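Local coordinates for putative transcriptional regulator, sugar-binding family (Arthrobacter aurescens, PDB 3NZE), which probably regulates transcription by binding DNA under the control of a sugar ligand, as expected of the SorC family, at residues 224-230 / 246-252; 148-154 / 215-220; 193-197 / 207-211. One frame throughout, in Å; residues are numbered along the deposited sequence. Where two conformers were deposited one is given.

Interaction 1 (224-230 / 246-252)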
loop_
_atom_site.group_PDB
_atom_site.type_symbol
_atom_site.label_atom_id
_atom_site.label_comp_id
_atom_site.label_asym_id
_atom_site.label_seq_id
_atom_site.Cartn_x
_atom_site.Cartn_y
_atom_site.Cartn_z
ATOM N N ARG A 224 7.080 -3.765 12.302
ATOM C CA ARG A 224 6.234 -3.941 13.483
ATOM C C ARG A 224 4.729 -3.777 13.241
ATOM O O ARG A 224 3.938 -4.648 13.605
ATOM C CB ARG A 224 6.679 -3.029 14.616
ATOM C CG ARG A 224 6.181 -3.538 15.948
ATOM C CD ARG A 224 6.488 -2.583 17.065
ATOM N NE ARG A 224 5.526 -1.498 17.097
ATOM C CZ ARG A 224 5.808 -0.263 16.715
ATOM N NH1 ARG A 224 4.880 0.682 16.774
ATOM N NH2 ARG A 224 7.026 0.021 16.287
ATOM N N ARG A 225 4.339 -2.655 12.653
ATOM C CA ARG A 225 2.952 -2.428 12.281
ATOM C C ARG A 225 2.871 -2.153 10.780
ATOM O O ARG A 225 3.632 -1.345 10.241
ATOM C CB ARG A 225 2.353 -1.247 13.063
ATOM C CG ARG A 225 2.327 -1.417 14.597
ATOM C CD ARG A 225 1.378 -2.530 15.056
ATOM N NE ARG A 225 -0.039 -2.152 15.049
ATOM C CZ ARG A 225 -0.687 -1.598 16.078
ATOM N NH1 ARG A 225 -0.051 -1.333 17.215
ATOM N NH2 ARG A 225 -1.980 -1.309 15.974
ATOM N N ARG A 226 1.934 -2.826 10.117
ATOM C CA ARG A 226 1.712 -2.651 8.688
ATOM C C ARG A 226 0.250 -2.283 8.477
ATOM O O ARG A 226 -0.647 -3.098 8.703
ATOM C CB ARG A 226 2.053 -3.928 7.915
ATOM C CG ARG A 226 3.547 -4.204 7.809
ATOM C CD ARG A 226 3.994 -5.242 8.798
ATOM N NE ARG A 226 3.318 -6.523 8.584
ATOM C CZ ARG A 226 3.459 -7.571 9.382
ATOM N NH1 ARG A 226 2.794 -8.694 9.128
ATOM N NH2 ARG A 226 4.257 -7.496 10.436
ATOM N N ILE A 227 0.016 -1.048 8.057
ATOM C CA ILE A 227 -1.344 -0.521 7.966
ATOM C C ILE A 227 -1.759 -0.575 6.514
ATOM O O ILE A 227 -1.166 0.088 5.662
ATOM C CB ILE A 227 -1.457 0.936 8.472
ATOM C CG1 ILE A 227 -1.105 1.035 9.960
ATOM C CG2 ILE A 227 -2.871 1.456 8.314
ATOM C CD1 ILE A 227 0.358 1.039 10.259
ATOM N N CYS A 228 -2.776 -1.384 6.250
ATOM C CA CYS A 228 -3.241 -1.662 4.902
ATOM C C CYS A 228 -4.595 -1.000 4.699
ATOM O O CYS A 228 -5.529 -1.218 5.482
ATOM C CB CYS A 228 -3.355 -3.180 4.728
ATOM S SG CYS A 228 -3.954 -3.688 3.112
ATOM N N VAL A 229 -4.716 -0.190 3.649
ATOM C CA VAL A 229 -5.935 0.590 3.445
ATOM C C VAL A 229 -6.527 0.230 2.101
ATOM O O VAL A 229 -5.857 0.347 1.086
ATOM C CB VAL A 229 -5.666 2.102 3.456
ATOM C CG1 VAL A 229 -6.983 2.856 3.308
ATOM C CG2 VAL A 229 -4.924 2.515 4.737
ATOM N N VAL A 230 -7.779 -0.211 2.104
ATOM C CA VAL A 230 -8.427 -0.676 0.886
ATOM C C VAL A 230 -9.817 -0.080 0.692
ATOM O O VAL A 230 -10.600 -0.016 1.627
ATOM C CB VAL A 230 -8.556 -2.207 0.934
ATOM C CG1 VAL A 230 -9.540 -2.698 -0.111
ATOM C CG2 VAL A 230 -7.188 -2.838 0.738
ATOM N N GLY A 246 0.181 -12.358 4.522
ATOM C CA GLY A 246 0.407 -11.884 5.876
ATOM C C GLY A 246 1.022 -10.500 5.925
ATOM O O GLY A 246 1.775 -10.164 6.841
ATOM N N LEU A 247 0.710 -9.688 4.923
ATOM C CA LEU A 247 1.374 -8.406 4.799
ATOM C C LEU A 247 0.913 -7.372 5.825
ATOM O O LEU A 247 1.704 -6.542 6.243
ATOM C CB LEU A 247 1.238 -7.870 3.376
ATOM C CG LEU A 247 1.884 -8.743 2.311
ATOM C CD1 LEU A 247 1.847 -8.005 0.973
ATOM C CD2 LEU A 247 3.323 -9.050 2.700
ATOM N N ALA A 248 -0.346 -7.451 6.258
ATOM C CA ALA A 248 -0.936 -6.414 7.114
ATOM C C ALA A 248 -0.989 -6.834 8.582
ATOM O O ALA A 248 -1.090 -8.016 8.877
ATOM C CB ALA A 248 -2.331 -6.096 6.637
ATOM N N THR A 249 -0.908 -5.865 9.490
ATOM C CA THR A 249 -1.278 -6.102 10.886
ATOM C C THR A 249 -2.588 -5.370 11.211
ATOM O O THR A 249 -3.343 -5.784 12.091
ATOM C CB THR A 249 -0.181 -5.638 11.875
ATOM O OG1 THR A 249 0.118 -4.251 11.639
ATOM C CG2 THR A 249 1.084 -6.454 11.701
ATOM N N ASP A 250 -2.841 -4.269 10.503
ATOM C CA ASP A 250 -4.008 -3.429 10.717
ATOM C C ASP A 250 -4.648 -3.135 9.367
ATOM O O ASP A 250 -3.964 -2.765 8.418
ATOM C CB ASP A 250 -3.611 -2.114 11.389
ATOM C CG ASP A 250 -2.935 -2.329 12.735
ATOM O OD1 ASP A 250 -3.632 -2.312 13.774
ATOM O OD2 ASP A 250 -1.709 -2.530 12.753
ATOM N N LEU A 251 -5.950 -3.326 9.275
ATOM C CA LEU A 251 -6.636 -3.171 7.997
ATOM C C LEU A 251 -7.779 -2.184 8.136
ATOM O O LEU A 251 -8.555 -2.261 9.090
ATOM C CB LEU A 251 -7.172 -4.538 7.562
ATOM C CG LEU A 251 -8.089 -4.615 6.343
ATOM C CD1 LEU A 251 -7.299 -4.264 5.077
ATOM C CD2 LEU A 251 -8.692 -6.008 6.226
ATOM N N ILE A 252 -7.878 -1.242 7.197
ATOM C CA ILE A 252 -9.020 -0.335 7.130
ATOM C C ILE A 252 -9.665 -0.490 5.758
ATOM O O ILE A 252 -8.982 -0.387 4.739
ATOM C CB ILE A 252 -8.602 1.135 7.339
ATOM C CG1 ILE A 252 -7.887 1.306 8.682
ATOM C CG2 ILE A 252 -9.832 2.065 7.284
ATOM C CD1 ILE A 252 -6.398 1.245 8.579
#
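On one face of parallel strands 225-230 and 250-252, I227 CG2 meets I252 CD1 at 3.5 Å; on the other, C228 CB lies 3.6 Å from A248 CB and C228 SG 3.9 Å from L251 CD1. Branched I227, V229 and I252 suit extended backbone, and helix 35-50 covers V229 and I252. Backbone bonds follow the parallel pattern: C228 N to D250 O (2.8 Å), I252 N to C228 O and V230 N to I252 O (both 2.9 Å). At the edge, T249 OG1 accepts from R226 N (2.8 Å) and donates to D250 OD2 (2.7 Å). The R226 guanidinium gathers carbonyls, NE to L247 O (2.8 Å) and NH1 to G246 O (2.9 Å); G246, at positive phi, ends helix 236-244 in a Schellman motif. R225 forms a two-pronged salt bridge with D250, NE–OD2 and NH2–OD1 both 2.9 Å. This beta-alpha-beta strand pair thus carries apolar side chains on both faces, while R225 balances the buried D250 charge and R226 holds the entry to strand 250-254.

Interaction 2 (148-154 / 215-220)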
loop_
_atom_site.group_PDB
_atom_site.type_symbol
_atom_site.label_atom_id
_atom_site.label_comp_id
_atom_site.label_asym_id
_atom_site.label_seq_id
_atom_site.Cartn_x
_atom_site.Cartn_y
_atom_site.Cartn_z
ATOM N N GLN A 148 14.675 2.207 4.452
ATOM C CA GLN A 148 13.486 1.377 4.335
ATOM C C GLN A 148 13.610 0.156 5.236
ATOM O O GLN A 148 12.633 -0.251 5.858
ATOM C CB GLN A 148 13.270 0.936 2.888
ATOM C CG GLN A 148 12.792 2.055 1.964
ATOM C CD GLN A 148 12.759 1.629 0.507
ATOM O OE1 GLN A 148 13.129 0.511 0.178
ATOM N NE2 GLN A 148 12.318 2.532 -0.377
ATOM N N ALA A 149 14.807 -0.419 5.301
ATOM C CA ALA A 149 15.034 -1.651 6.056
ATOM C C ALA A 149 14.827 -1.438 7.553
ATOM O O ALA A 149 14.542 -2.384 8.295
ATOM C CB ALA A 149 16.441 -2.202 5.774
ATOM N N ARG A 150 14.962 -0.191 7.990
ATOM C CA ARG A 150 14.816 0.154 9.399
ATOM C C ARG A 150 13.419 0.658 9.765
ATOM O O ARG A 150 13.209 1.124 10.882
ATOM C CB ARG A 150 15.831 1.231 9.793
ATOM C CG ARG A 150 17.297 0.813 9.714
ATOM C CD ARG A 150 18.207 2.057 9.726
ATOM N NE ARG A 150 17.999 2.855 10.930
ATOM C CZ ARG A 150 18.306 4.143 11.052
ATOM N NH1 ARG A 150 18.840 4.807 10.038
ATOM N NH2 ARG A 150 18.066 4.775 12.197
HETATM N N MSE A 151 12.460 0.599 8.843
HETATM C CA MSE A 151 11.160 1.204 9.142
HETATM C C MSE A 151 10.437 0.575 10.344
HETATM O O MSE A 151 10.498 -0.636 10.562
HETATM C CB MSE A 151 10.236 1.225 7.925
HETATM C CG MSE A 151 9.754 -0.125 7.486
HETATM SE SE MSE A 151 8.633 0.081 5.903
HETATM C CE MSE A 151 9.611 -1.133 4.730
ATOM N N SER A 152 9.763 1.429 11.103
ATOM C CA SER A 152 9.015 1.012 12.292
ATOM C C SER A 152 7.596 0.618 11.894
ATOM O O SER A 152 7.030 -0.349 12.424
ATOM C CB SER A 152 8.946 2.160 13.308
ATOM O OG SER A 152 10.120 2.959 13.309
ATOM N N ILE A 153 7.019 1.394 10.983
ATOM C CA ILE A 153 5.686 1.101 10.462
ATOM C C ILE A 153 5.655 1.267 8.943
ATOM O O ILE A 153 6.483 1.981 8.356
ATOM C CB ILE A 153 4.553 1.949 11.132
ATOM C CG1 ILE A 153 4.525 3.382 10.605
ATOM C CG2 ILE A 153 4.665 1.913 12.663
ATOM C CD1 ILE A 153 3.398 4.228 11.221
ATOM N N ALA A 154 4.735 0.556 8.297
ATOM C CA ALA A 154 4.567 0.645 6.843
ATOM C C ALA A 154 3.108 0.957 6.582
ATOM O O ALA A 154 2.241 0.404 7.241
ATOM C CB ALA A 154 4.942 -0.670 6.168
ATOM N N PRO A 215 9.850 -2.761 -1.466
ATOM C CA PRO A 215 10.435 -3.704 -0.499
ATOM C C PRO A 215 9.888 -5.111 -0.698
ATOM O O PRO A 215 8.741 -5.274 -1.123
ATOM C CB PRO A 215 9.946 -3.173 0.860
ATOM C CG PRO A 215 9.417 -1.797 0.591
ATOM C CD PRO A 215 8.936 -1.808 -0.819
ATOM N N SER A 216 10.683 -6.123 -0.372
ATOM C CA SER A 216 10.201 -7.495 -0.484
ATOM C C SER A 216 9.119 -7.727 0.542
ATOM O O SER A 216 9.044 -7.038 1.562
ATOM C CB SER A 216 11.319 -8.515 -0.268
ATOM O OG SER A 216 11.757 -8.500 1.081
ATOM N N HIS A 217 8.279 -8.715 0.274
ATOM C CA HIS A 217 7.255 -9.087 1.236
ATOM C C HIS A 217 7.890 -9.613 2.524
ATOM O O HIS A 217 7.390 -9.340 3.612
ATOM C CB HIS A 217 6.259 -10.062 0.608
ATOM C CG HIS A 217 5.494 -9.459 -0.534
ATOM N ND1 HIS A 217 4.798 -10.211 -1.455
ATOM C CD2 HIS A 217 5.333 -8.165 -0.907
ATOM C CE1 HIS A 217 4.233 -9.408 -2.343
ATOM N NE2 HIS A 217 4.543 -8.161 -2.033
ATOM N N GLU A 218 9.014 -10.321 2.403
ATOM C CA GLU A 218 9.753 -10.767 3.581
ATOM C C GLU A 218 10.153 -9.594 4.479
ATOM O O GLU A 218 9.998 -9.648 5.699
ATOM C CB GLU A 218 10.989 -11.597 3.197
ATOM C CG GLU A 218 11.761 -12.110 4.412
ATOM C CD GLU A 218 13.049 -12.832 4.049
ATOM O OE1 GLU A 218 13.356 -12.953 2.842
ATOM O OE2 GLU A 218 13.761 -13.275 4.978
ATOM N N GLN A 219 10.657 -8.525 3.876
ATOM C CA GLN A 219 10.984 -7.332 4.647
ATOM C C GLN A 219 9.756 -6.711 5.309
ATOM O O GLN A 219 9.802 -6.341 6.481
ATOM C CB GLN A 219 11.699 -6.303 3.771
ATOM C CG GLN A 219 12.124 -5.069 4.543
ATOM C CD GLN A 219 12.940 -4.110 3.694
ATOM O OE1 GLN A 219 14.104 -4.373 3.382
ATOM N NE2 GLN A 219 12.332 -2.992 3.317
ATOM N N LEU A 220 8.654 -6.591 4.568
ATOM C CA LEU A 220 7.423 -6.066 5.148
ATOM C C LEU A 220 6.980 -6.866 6.358
ATOM O O LEU A 220 6.558 -6.305 7.368
ATOM C CB LEU A 220 6.284 -6.080 4.134
ATOM C CG LEU A 220 6.197 -4.938 3.140
ATOM C CD1 LEU A 220 4.866 -5.041 2.421
ATOM C CD2 LEU A 220 6.329 -3.596 3.852
HETATM O O HOH W 1 13.854 -2.131 1.129
#
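Q219 has the most surface covered here, followed by selenomethionine M151 and then L220. Q219 sits in the first turn of helix 217-221 and reaches across with an extended side chain. Its NE2 donates to water 1 (2.8 Å), which in turn donates to Q148 OE1 (2.9 Å), so a single water joins two glutamine amides with no direct hydrogen bond between the segments. The amide suits this border, since its aliphatic stem can pack while its end stays hydrated; the other end of the Q148 amide, NE2, is held by the carbonyl of Q87. M151 supplies the apolar middle. Its long, unbranched side chain brings CE within 3.6 Å of Q219 NE2 and 4.2 Å of both P215 CG and L220 CD2. L220 continues this patch to the sheet: its CD2 lies 4.0 Å from A154 CB, and the small alanine leaves room for the leucine against the strand. S216 sets the helix start as N-cap, its OG accepting from Q219 N at 3.0 Å, and P215 leads into the cap without needing to donate a backbone hydrogen bond. The turn between helix 139-149 and strand 153-160 is thereby packed against helix 217-221, an alpha/beta layering in which a short helix lies beside the connection entering a central strand of the sheet, consistent with the Rossmann-like class of this sugar-binding domain.

Interaction 3 (193-197 / 207-211)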
loop_
_atom_site.group_PDB
_atom_site.type_symbol
_atom_site.label_atom_id
_atom_site.label_comp_id
_atom_site.label_asym_id
_atom_site.label_seq_id
_atom_site.Cartn_x
_atom_site.Cartn_y
_atom_site.Cartn_z
ATOM N N ALA A 193 3.035 -1.974 -2.921
ATOM C CA ALA A 193 4.236 -1.191 -3.241
ATOM C C ALA A 193 4.898 -1.615 -4.560
ATOM O O ALA A 193 6.120 -1.500 -4.727
ATOM C CB ALA A 193 5.239 -1.266 -2.073
ATOM N N THR A 194 4.072 -2.090 -5.488
ATOM C CA THR A 194 4.496 -2.588 -6.799
ATOM C C THR A 194 5.211 -3.945 -6.760
ATOM O O THR A 194 5.796 -4.366 -7.757
ATOM C CB THR A 194 5.291 -1.536 -7.655
ATOM O OG1 THR A 194 6.666 -1.484 -7.246
ATOM C CG2 THR A 194 4.647 -0.159 -7.558
ATOM N N VAL A 195 5.150 -4.636 -5.618
ATOM C CA VAL A 195 5.640 -6.010 -5.532
ATOM C C VAL A 195 4.441 -6.956 -5.550
ATOM O O VAL A 195 3.581 -6.900 -4.672
ATOM C CB VAL A 195 6.484 -6.275 -4.267
ATOM C CG1 VAL A 195 7.069 -7.698 -4.285
ATOM C CG2 VAL A 195 7.606 -5.253 -4.134
ATOM N N PHE A 196 4.388 -7.807 -6.562
ATOM C CA PHE A 196 3.206 -8.613 -6.845
ATOM C C PHE A 196 3.163 -9.931 -6.089
ATOM O O PHE A 196 4.202 -10.461 -5.669
ATOM C CB PHE A 196 3.137 -8.876 -8.348
ATOM C CG PHE A 196 3.006 -7.618 -9.165
ATOM C CD1 PHE A 196 1.758 -7.163 -9.542
ATOM C CD2 PHE A 196 4.128 -6.886 -9.529
ATOM C CE1 PHE A 196 1.620 -5.988 -10.279
ATOM C CE2 PHE A 196 4.003 -5.714 -10.272
ATOM C CZ PHE A 196 2.744 -5.269 -10.645
ATOM N N PHE A 197 1.950 -10.451 -5.912
ATOM C CA PHE A 197 1.757 -11.747 -5.250
ATOM C C PHE A 197 0.605 -12.528 -5.878
ATOM O O PHE A 197 -0.224 -11.957 -6.595
ATOM C CB PHE A 197 1.481 -11.531 -3.769
ATOM C CG PHE A 197 0.456 -10.471 -3.500
ATOM C CD1 PHE A 197 -0.886 -10.703 -3.761
ATOM C CD2 PHE A 197 0.838 -9.225 -3.018
ATOM C CE1 PHE A 197 -1.844 -9.725 -3.519
ATOM C CE2 PHE A 197 -0.109 -8.232 -2.780
ATOM C CZ PHE A 197 -1.458 -8.488 -3.033
ATOM N N THR A 207 8.218 -12.992 -12.538
ATOM C CA THR A 207 9.103 -12.261 -13.421
ATOM C C THR A 207 9.042 -10.742 -13.209
ATOM O O THR A 207 10.076 -10.077 -13.129
ATOM C CB THR A 207 8.762 -12.619 -14.882
ATOM O OG1 THR A 207 9.545 -13.754 -15.271
ATOM C CG2 THR A 207 9.039 -11.460 -15.808
ATOM N N LEU A 208 7.835 -10.200 -13.107
ATOM C CA LEU A 208 7.668 -8.751 -12.949
ATOM C C LEU A 208 8.340 -8.192 -11.694
ATOM O O LEU A 208 8.750 -7.032 -11.671
ATOM C CB LEU A 208 6.183 -8.364 -12.980
ATOM C CG LEU A 208 5.669 -8.085 -14.392
ATOM C CD1 LEU A 208 4.169 -7.891 -14.401
ATOM C CD2 LEU A 208 6.376 -6.864 -14.977
ATOM N N ASN A 209 8.470 -9.012 -10.654
ATOM C CA ASN A 209 9.070 -8.528 -9.415
ATOM C C ASN A 209 10.551 -8.153 -9.532
ATOM O O ASN A 209 11.063 -7.402 -8.699
ATOM C CB ASN A 209 8.813 -9.481 -8.242
ATOM C CG ASN A 209 7.406 -9.349 -7.697
ATOM O OD1 ASN A 209 6.730 -8.358 -7.957
ATOM N ND2 ASN A 209 6.953 -10.356 -6.939
ATOM N N GLU A 210 11.232 -8.649 -10.566
ATOM C CA GLU A 210 12.623 -8.251 -10.768
ATOM C C GLU A 210 12.735 -6.829 -11.301
ATOM O O GLU A 210 13.841 -6.271 -11.386
ATOM C CB GLU A 210 13.333 -9.215 -11.702
ATOM C CG GLU A 210 13.408 -10.619 -11.147
ATOM C CD GLU A 210 14.237 -11.507 -12.016
ATOM O OE1 GLU A 210 14.282 -11.250 -13.237
ATOM O OE2 GLU A 210 14.844 -12.456 -11.480
ATOM N N ARG A 211 11.595 -6.235 -11.639
ATOM C CA ARG A 211 11.546 -4.870 -12.154
ATOM C C ARG A 211 10.921 -3.892 -11.153
ATOM O O ARG A 211 10.786 -2.693 -11.428
ATOM C CB ARG A 211 10.778 -4.846 -13.476
ATOM C CG ARG A 211 11.546 -5.498 -14.625
ATOM C CD ARG A 211 10.617 -5.938 -15.730
ATOM N NE ARG A 211 9.775 -4.846 -16.203
ATOM C CZ ARG A 211 8.771 -4.994 -17.060
ATOM N NH1 ARG A 211 8.467 -6.201 -17.534
ATOM N NH2 ARG A 211 8.061 -3.940 -17.433
#
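A193 and T194 form the turn between the antiparallel strands 188-192 and 195-198, and both have positive phi. T194 OG1 donates to A193 O at 2.6 Å, tying the threonine side chain to the turn, and S212 is a further partner of that hydroxyl. The strand begins at V195, whose branched side chain suits an extended backbone; its CA lies 3.5 Å and its CG1 3.7 Å from N209 OD1, so the valine flanks the polar contact that follows. F196 is the centre of that contact. Its N donates to N209 OD1 at 2.8 Å, and N209 ND2 donates back to F196 O at 3.0 Å, both nearly straight. Asparagine suits the place, because one planar amide carries an acceptor and a donor and can engage the NH and CO of a single residue; ND2 also makes a weak hydrogen bond to S203 O. The F196 ring turns its edge to the same oxygen, with CD2 3.4 Å from N209 OD1, and CD2 also lies 4.3 Å from L208 CB; beyond this segment the ring meets Y170. F197 points its CA-to-CB bond away from segment 207-211, as the alternation of a strand requires, and touches V189 and V192 of strand 188-192. On the partner side, 207-210 is a 3-10 turn, in which E210 N bonds to T207 O (3.2 Å). The paired bonds use an amide side chain in place of a neighbouring strand: N209 satisfies the backbone of F196 on the side facing the loop, while V195 and the F196 ring edge flank its oxygen and L208 packs by the ring.

How the interactions relate
From the N terminus, the first segment met is 148-154, which pairs with 215-220 to close a long loop in interaction 2. Interaction 3 falls wholly within that loop, joining 193-197 to 207-211 across a short excursion after strand 195-198. Interaction 1 opens only afterwards, at 224-230, and closes round helix 236-244. H217 couples interactions 2 and 3, its NE2 lying 3.1 Å from V195 O, a probable hydrogen bond. Interactions 1 and 2 meet in the sheet, where I227 N is 2.8 Å from A154 O and R225 O 2.9 Å from A154 N, both probable hydrogen bonds. Helix 217-221, between strands 195-198 and 225-230 in the chain, packs against both the hairpin and the turn before strand 153-160.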